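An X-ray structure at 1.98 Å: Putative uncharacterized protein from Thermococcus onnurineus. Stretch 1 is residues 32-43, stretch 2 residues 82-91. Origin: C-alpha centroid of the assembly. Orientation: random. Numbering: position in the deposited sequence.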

ATOM      1  N   GLU A  32       0.073  -3.775  -5.010  1.00 25.36           N
ATOM      2  CA  GLU A  32       1.049  -3.380  -6.013  1.00 26.40           C
ATOM      3  C   GLU A  32       0.683  -3.851  -7.417  1.00 26.83           C
ATOM      4  O   GLU A  32       1.056  -3.222  -8.404  1.00 26.27           O
ATOM      5  CB  GLU A  32       2.436  -3.868  -5.577  1.00 28.11           C
ATOM      6  CG  GLU A  32       2.779  -3.330  -4.181  1.00 29.63           C
ATOM      7  CD  GLU A  32       4.107  -3.815  -3.636  1.00 33.00           C
ATOM      8  OE1 GLU A  32       4.692  -4.749  -4.228  1.00 29.17           O
ATOM      9  OE2 GLU A  32       4.553  -3.257  -2.601  1.00 34.51           O
ATOM     10  N   THR A  33      -0.050  -4.955  -7.517  1.00 27.20           N
ATOM     11  CA  THR A  33      -0.482  -5.419  -8.830  1.00 24.94           C
ATOM     12  C   THR A  33      -1.437  -4.341  -9.353  1.00 24.04           C
ATOM     13  O   THR A  33      -1.410  -3.982 -10.524  1.00 24.08           O
ATOM     14  CB  THR A  33      -1.239  -6.770  -8.740  1.00 24.61           C
ATOM     15  OG1 THR A  33      -0.324  -7.807  -8.346  1.00 25.14           O
ATOM     16  CG2 THR A  33      -1.869  -7.130 -10.086  1.00 22.24           C
ATOM     17  N   ILE A  34      -2.274  -3.821  -8.464  1.00 23.29           N
ATOM     18  CA  ILE A  34      -3.237  -2.793  -8.833  1.00 23.14           C
ATOM     19  C   ILE A  34      -2.548  -1.478  -9.208  1.00 24.56           C
ATOM     20  O   ILE A  34      -2.946  -0.822 -10.172  1.00 26.47           O
ATOM     21  CB  ILE A  34      -4.243  -2.558  -7.687  1.00 21.53           C
ATOM     22  CG1 ILE A  34      -5.085  -3.824  -7.488  1.00 19.65           C
ATOM     23  CG2 ILE A  34      -5.135  -1.359  -8.003  1.00 22.32           C
ATOM     24  CD1 ILE A  34      -6.049  -3.772  -6.314  1.00 12.41           C
ATOM     25  N   ILE A  35      -1.514  -1.101  -8.457  1.00 24.66           N
ATOM     26  CA  ILE A  35      -0.775   0.132  -8.736  1.00 24.81           C
ATOM     27  C   ILE A  35      -0.073   0.001 -10.087  1.00 25.04           C
ATOM     28  O   ILE A  35      -0.129   0.902 -10.929  1.00 23.71           O
ATOM     29  CB  ILE A  35       0.299   0.415  -7.652  1.00 25.25           C
ATOM     30  CG1 ILE A  35      -0.370   0.613  -6.296  1.00 26.41           C
ATOM     31  CG2 ILE A  35       1.112   1.658  -8.016  1.00 24.57           C
ATOM     32  CD1 ILE A  35       0.615   0.624  -5.133  1.00 29.26           C
ATOM     33  N   ASP A  36       0.599  -1.126 -10.285  1.00 24.74           N
ATOM     34  CA  ASP A  36       1.295  -1.366 -11.538  1.00 25.25           C
ATOM     35  C   ASP A  36       0.321  -1.260 -12.701  1.00 23.74           C
ATOM     36  O   ASP A  36       0.600  -0.594 -13.696  1.00 24.71           O
ATOM     37  CB  ASP A  36       1.938  -2.760 -11.545  1.00 27.25           C
ATOM     38  CG  ASP A  36       3.155  -2.846 -10.643  1.00 29.58           C
ATOM     39  OD1 ASP A  36       3.595  -1.787 -10.144  1.00 29.27           O
ATOM     40  OD2 ASP A  36       3.671  -3.968 -10.442  1.00 29.60           O
ATOM     41  N   TYR A  37      -0.829  -1.912 -12.567  1.00 21.49           N
ATOM     42  CA  TYR A  37      -1.817  -1.899 -13.632  1.00 20.39           C
ATOM     43  C   TYR A  37      -2.244  -0.491 -14.015  1.00 19.16           C
ATOM     44  O   TYR A  37      -2.330  -0.170 -15.190  1.00 19.68           O
ATOM     45  CB  TYR A  37      -3.055  -2.693 -13.240  1.00 20.68           C
ATOM     46  CG  TYR A  37      -3.833  -3.162 -14.439  1.00 21.31           C
ATOM     47  CD1 TYR A  37      -3.540  -4.384 -15.043  1.00 23.58           C
ATOM     48  CD2 TYR A  37      -4.842  -2.378 -14.990  1.00 22.27           C
ATOM     49  CE1 TYR A  37      -4.238  -4.817 -16.167  1.00 25.93           C
ATOM     50  CE2 TYR A  37      -5.543  -2.799 -16.117  1.00 23.16           C
ATOM     51  CZ  TYR A  37      -5.233  -4.019 -16.697  1.00 26.06           C
ATOM     52  OH  TYR A  37      -5.911  -4.448 -17.814  1.00 31.05           O
ATOM     53  N   VAL A  38      -2.523   0.346 -13.024  1.00 19.21           N
ATOM     54  CA  VAL A  38      -2.945   1.708 -13.310  1.00 20.12           C
ATOM     55  C   VAL A  38      -1.884   2.498 -14.075  1.00 21.05           C
ATOM     56  O   VAL A  38      -2.199   3.148 -15.070  1.00 19.81           O
ATOM     57  CB  VAL A  38      -3.308   2.462 -12.025  1.00 18.78           C
ATOM     58  CG1 VAL A  38      -3.541   3.923 -12.329  1.00 18.32           C
ATOM     59  CG2 VAL A  38      -4.568   1.854 -11.415  1.00 20.02           C
ATOM     60  N   PHE A  39      -0.632   2.424 -13.631  1.00 20.56           N
ATOM     61  CA  PHE A  39       0.441   3.160 -14.297  1.00 22.61           C
ATOM     62  C   PHE A  39       0.908   2.558 -15.614  1.00 24.36           C
ATOM     63  O   PHE A  39       1.603   3.218 -16.388  1.00 25.92           O
ATOM     64  CB  PHE A  39       1.644   3.333 -13.360  1.00 21.32           C
ATOM     65  CG  PHE A  39       1.452   4.405 -12.327  1.00 23.05           C
ATOM     66  CD1 PHE A  39       1.150   4.080 -11.011  1.00 20.12           C
ATOM     67  CD2 PHE A  39       1.552   5.754 -12.681  1.00 22.84           C
ATOM     68  CE1 PHE A  39       0.948   5.082 -10.052  1.00 23.29           C
ATOM     69  CE2 PHE A  39       1.351   6.764 -11.734  1.00 23.01           C
ATOM     70  CZ  PHE A  39       1.048   6.427 -10.414  1.00 19.58           C
ATOM     71  N   ASP A  40       0.553   1.306 -15.874  1.00 24.67           N
ATOM     72  CA  ASP A  40       0.948   0.686 -17.130  1.00 24.68           C
ATOM     73  C   ASP A  40      -0.102   0.962 -18.194  1.00 24.10           C
ATOM     74  O   ASP A  40       0.138   0.742 -19.382  1.00 27.24           O
ATOM     75  CB  ASP A  40       1.117  -0.832 -16.983  1.00 28.05           C
ATOM     76  CG  ASP A  40       2.367  -1.214 -16.209  1.00 27.89           C
ATOM     77  OD1 ASP A  40       3.393  -0.504 -16.320  1.00 28.47           O
ATOM     78  OD2 ASP A  40       2.327  -2.241 -15.502  1.00 29.33           O
ATOM     79  N   HIS A  41      -1.262   1.455 -17.776  1.00 22.11           N
ATOM     80  CA  HIS A  41      -2.334   1.719 -18.725  1.00 21.53           C
ATOM     81  C   HIS A  41      -2.763   3.175 -18.844  1.00 21.10           C
ATOM     82  O   HIS A  41      -3.632   3.516 -19.653  1.00 21.08           O
ATOM     83  CB  HIS A  41      -3.543   0.838 -18.395  1.00 22.10           C
ATOM     84  CG  HIS A  41      -3.258  -0.630 -18.495  1.00 26.04           C
ATOM     85  ND1 HIS A  41      -2.460  -1.296 -17.589  1.00 24.69           N
ATOM     86  CD2 HIS A  41      -3.624  -1.549 -19.420  1.00 25.93           C
ATOM     87  CE1 HIS A  41      -2.343  -2.560 -17.955  1.00 26.74           C
ATOM     88  NE2 HIS A  41      -3.040  -2.740 -19.063  1.00 28.41           N
ATOM     89  N   LEU A  42      -2.168   4.036 -18.033  1.00 19.84           N
ATOM     90  CA  LEU A  42      -2.486   5.457 -18.089  1.00 20.47           C
ATOM     91  C   LEU A  42      -1.178   6.207 -18.115  1.00 19.97           C
ATOM     92  O   LEU A  42      -0.187   5.751 -17.552  1.00 21.51           O
ATOM     93  CB  LEU A  42      -3.294   5.904 -16.865  1.00 17.52           C
ATOM     94  CG  LEU A  42      -4.756   5.487 -16.718  1.00 15.26           C
ATOM     95  CD1 LEU A  42      -5.291   6.056 -15.417  1.00 12.70           C
ATOM     96  CD2 LEU A  42      -5.579   5.998 -17.891  1.00 15.58           C
ATOM     97  N   THR A  43      -1.154   7.345 -18.786  1.00 21.59           N
ATOM     98  CA  THR A  43       0.072   8.122 -18.813  1.00 21.86           C
ATOM     99  C   THR A  43       0.186   8.772 -17.438  1.00 19.84           C
ATOM    100  O   THR A  43      -0.806   8.876 -16.721  1.00 19.86           O
ATOM    101  CB  THR A  43       0.024   9.209 -19.886  1.00 21.98           C
ATOM    102  OG1 THR A  43       1.298   9.860 -19.951  1.00 31.85           O
ATOM    103  CG2 THR A  43      -1.032  10.227 -19.557  1.00 18.64           C
ATOM    104  N   LYS A  82     -14.064   0.950 -15.048  1.00 25.57           N
ATOM    105  CA  LYS A  82     -13.663  -0.132 -15.934  1.00 25.81           C
ATOM    106  C   LYS A  82     -12.180  -0.446 -15.709  1.00 25.21           C
ATOM    107  O   LYS A  82     -11.800  -1.612 -15.561  1.00 22.85           O
ATOM    108  CB  LYS A  82     -13.918   0.283 -17.385  1.00 29.48           C
ATOM    109  CG  LYS A  82     -14.207  -0.858 -18.351  1.00 33.19           C
ATOM    110  CD  LYS A  82     -12.934  -1.473 -18.885  1.00 36.48           C
ATOM    111  CE  LYS A  82     -12.105  -0.464 -19.686  1.00 39.83           C
ATOM    112  NZ  LYS A  82     -12.836   0.033 -20.890  1.00 41.43           N
ATOM    113  N   LEU A  83     -11.351   0.598 -15.686  1.00 21.99           N
ATOM    114  CA  LEU A  83      -9.921   0.425 -15.462  1.00 21.15           C
ATOM    115  C   LEU A  83      -9.708  -0.200 -14.085  1.00 18.34           C
ATOM    116  O   LEU A  83      -8.931  -1.137 -13.936  1.00 18.48           O
ATOM    117  CB  LEU A  83      -9.190   1.773 -15.544  1.00 21.90           C
ATOM    118  CG  LEU A  83      -7.740   1.775 -15.041  1.00 20.59           C
ATOM    119  CD1 LEU A  83      -6.963   0.662 -15.720  1.00 24.83           C
ATOM    120  CD2 LEU A  83      -7.095   3.126 -15.318  1.00 22.23           C
ATOM    121  N   ILE A  84     -10.407   0.316 -13.083  1.00 17.59           N
ATOM    122  CA  ILE A  84     -10.285  -0.232 -11.738  1.00 20.27           C
ATOM    123  C   ILE A  84     -10.688  -1.706 -11.765  1.00 20.57           C
ATOM    124  O   ILE A  84     -10.005  -2.543 -11.176  1.00 20.25           O
ATOM    125  CB  ILE A  84     -11.174   0.530 -10.713  1.00 19.09           C
ATOM    126  CG1 ILE A  84     -10.642   1.948 -10.512  1.00 16.42           C
ATOM    127  CG2 ILE A  84     -11.168  -0.197  -9.372  1.00 19.44           C
ATOM    128  CD1 ILE A  84     -11.420   2.734  -9.460  1.00 17.39           C
ATOM    129  N   ASP A  85     -11.781  -2.022 -12.460  1.00 22.24           N
ATOM    130  CA  ASP A  85     -12.245  -3.411 -12.558  1.00 24.76           C
ATOM    131  C   ASP A  85     -11.173  -4.320 -13.124  1.00 23.26           C
ATOM    132  O   ASP A  85     -10.923  -5.398 -12.593  1.00 20.57           O
ATOM    133  CB  ASP A  85     -13.491  -3.523 -13.436  1.00 29.40           C
ATOM    134  CG  ASP A  85     -14.715  -2.925 -12.785  1.00 35.61           C
ATOM    135  OD1 ASP A  85     -14.916  -3.153 -11.570  1.00 38.76           O
ATOM    136  OD2 ASP A  85     -15.483  -2.235 -13.490  1.00 38.15           O
ATOM    137  N   GLU A  86     -10.551  -3.886 -14.216  1.00 23.00           N
ATOM    138  CA  GLU A  86      -9.489  -4.658 -14.845  1.00 22.55           C
ATOM    139  C   GLU A  86      -8.289  -4.829 -13.913  1.00 22.67           C
ATOM    140  O   GLU A  86      -7.712  -5.914 -13.824  1.00 21.58           O
ATOM    141  CB  GLU A  86      -9.047  -3.972 -16.136  1.00 26.47           C
ATOM    142  CG  GLU A  86      -9.839  -4.397 -17.353  1.00 31.07           C
ATOM    143  CD  GLU A  86      -9.702  -3.421 -18.503  1.00 35.67           C
ATOM    144  OE1 GLU A  86      -8.563  -2.996 -18.803  1.00 38.12           O
ATOM    145  OE2 GLU A  86     -10.739  -3.085 -19.109  1.00 35.59           O
ATOM    146  N   ALA A  87      -7.913  -3.753 -13.223  1.00 21.45           N
ATOM    147  CA  ALA A  87      -6.786  -3.807 -12.299  1.00 22.55           C
ATOM    148  C   ALA A  87      -7.041  -4.841 -11.211  1.00 21.81           C
ATOM    149  O   ALA A  87      -6.156  -5.627 -10.876  1.00 22.77           O
ATOM    150  CB  ALA A  87      -6.553  -2.440 -11.662  1.00 22.12           C
ATOM    151  N   VAL A  88      -8.257  -4.825 -10.668  1.00 21.55           N
ATOM    152  CA  VAL A  88      -8.663  -5.744  -9.607  1.00 22.30           C
ATOM    153  C   VAL A  88      -8.684  -7.200 -10.084  1.00 23.87           C
ATOM    154  O   VAL A  88      -8.150  -8.083  -9.413  1.00 24.17           O
ATOM    155  CB  VAL A  88     -10.061  -5.346  -9.050  1.00 22.94           C
ATOM    156  CG1 VAL A  88     -10.599  -6.415  -8.073  1.00 21.32           C
ATOM    157  CG2 VAL A  88      -9.953  -4.006  -8.345  1.00 21.73           C
ATOM    158  N   GLU A  89      -9.300  -7.454 -11.235  1.00 25.51           N
ATOM    159  CA  GLU A  89      -9.343  -8.816 -11.763  1.00 26.50           C
ATOM    160  C   GLU A  89      -7.914  -9.333 -11.964  1.00 25.28           C
ATOM    161  O   GLU A  89      -7.614 -10.483 -11.652  1.00 24.58           O
ATOM    162  CB  GLU A  89     -10.123  -8.856 -13.085  1.00 28.02           C
ATOM    163  CG  GLU A  89     -11.634  -8.671 -12.911  1.00 33.58           C
ATOM    164  CD  GLU A  89     -12.290  -9.805 -12.123  1.00 36.01           C
ATOM    165  OE1 GLU A  89     -13.078  -9.510 -11.193  1.00 36.97           O
ATOM    166  OE2 GLU A  89     -12.023 -10.988 -12.435  1.00 35.65           O
ATOM    167  N   ARG A  90      -7.032  -8.478 -12.477  1.00 25.18           N
ATOM    168  CA  ARG A  90      -5.641  -8.872 -12.679  1.00 25.88           C
ATOM    169  C   ARG A  90      -5.039  -9.264 -11.334  1.00 24.01           C
ATOM    170  O   ARG A  90      -4.294 -10.236 -11.245  1.00 24.19           O
ATOM    171  CB  ARG A  90      -4.826  -7.721 -13.280  1.00 28.37           C
ATOM    172  CG  ARG A  90      -3.346  -8.043 -13.462  1.00 32.13           C
ATOM    173  CD  ARG A  90      -3.160  -9.247 -14.379  1.00 37.00           C
ATOM    174  NE  ARG A  90      -3.677  -8.990 -15.720  1.00 41.63           N
ATOM    175  CZ  ARG A  90      -3.062  -8.236 -16.629  1.00 43.59           C
ATOM    176  NH1 ARG A  90      -1.898  -7.665 -16.340  1.00 44.67           N
ATOM    177  NH2 ARG A  90      -3.610  -8.049 -17.826  1.00 43.02           N
ATOM    178  N   ALA A  91      -5.371  -8.500 -10.294  1.00 22.38           N
ATOM    179  CA  ALA A  91      -4.871  -8.772  -8.951  1.00 22.58           C
ATOM    180  C   ALA A  91      -5.300 -10.171  -8.496  1.00 22.28           C
ATOM    181  O   ALA A  91      -4.472 -10.955  -8.062  1.00 21.87           O
ATOM    182  CB  ALA A  91      -5.377  -7.714  -7.978  1.00 22.57           C
TER

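The most distinctive feature of this contact is a tyrosine laid against the backbone of the opposing helix. Ala87 CA lies 4.0 Å from the centroid of the Tyr37 ring, 27° off the ring normal, a CH-pi arrangement over the ring face. The shortest approach between these two residues is Tyr37 CD2 to Ala87 CA, 3.6 Å, and the alanine methyl is nearly as close, with Tyr37 CD2 to Ala87 CB at 3.7 Å. The one-carbon side chain leaves the main chain within reach of the ring.

Tyr37 acts as a knob in a hole formed by Leu83, Glu86, Ala87 and Arg90. Its CA-to-CB bond points toward the second helix, and the t rotamer at chi1 (-157°) carries the ring across it. Near the ring plane, at its edge, stand Leu83 CD1, 3.8 Å from Tyr37 CE2, and Arg90 CZ, 3.6 Å from Tyr37 CE1. Seen from the arginine, CE1 lies over one face of the guanidinium, so the ring edge meets a flat cationic group. The tyrosine suits a boundary between apolar and polar surroundings: its carbons are buried, while its hydroxyl donates a hydrogen bond to the carboxylate of Glu86, with Tyr37 OH to Glu86 OE1 at 3.2 Å. This is the only hydrogen bond between the stretches. Tyr37 has the largest covered area, 123 Å² of the 583 Å² buried in total from both sides.

The helix axes approach to 8.4 Å, with their N-to-C directions 137° apart. The backbones come near each other where the second helix carries alanines: CA of Ile34 is 5.1 Å from CA of Ala87, and CA of Thr33 is 5.5 Å from CA of Ala91. Ile34 extends in an m,t conformation along this narrow region, placing CG1 3.9 Å from Ala91 CB and CG2 4.1 Å from Ala87 CB. Thr33 presents its methyl, CG2, 3.6 Å from Ala91 CA; its hydroxyl is satisfied by a hydrogen bond elsewhere in the structure, so burial does not leave it without a partner.

Leu83 closes the other end of the contact. Its CA-to-CB bond points sideways, but the t,p conformation brings its methyls nearer to the first stretch, and Leu83 CD2 packs tightly, 3.4 Å from Leu42 CD1. Beside it, the exposed His41 makes only a peripheral contact, His41 CB to Leu83 CD1 at 4.3 Å. Its ring instead donates a hydrogen bond within its own stretch, from His41 ND1 to Tyr37 O at 2.7 Å.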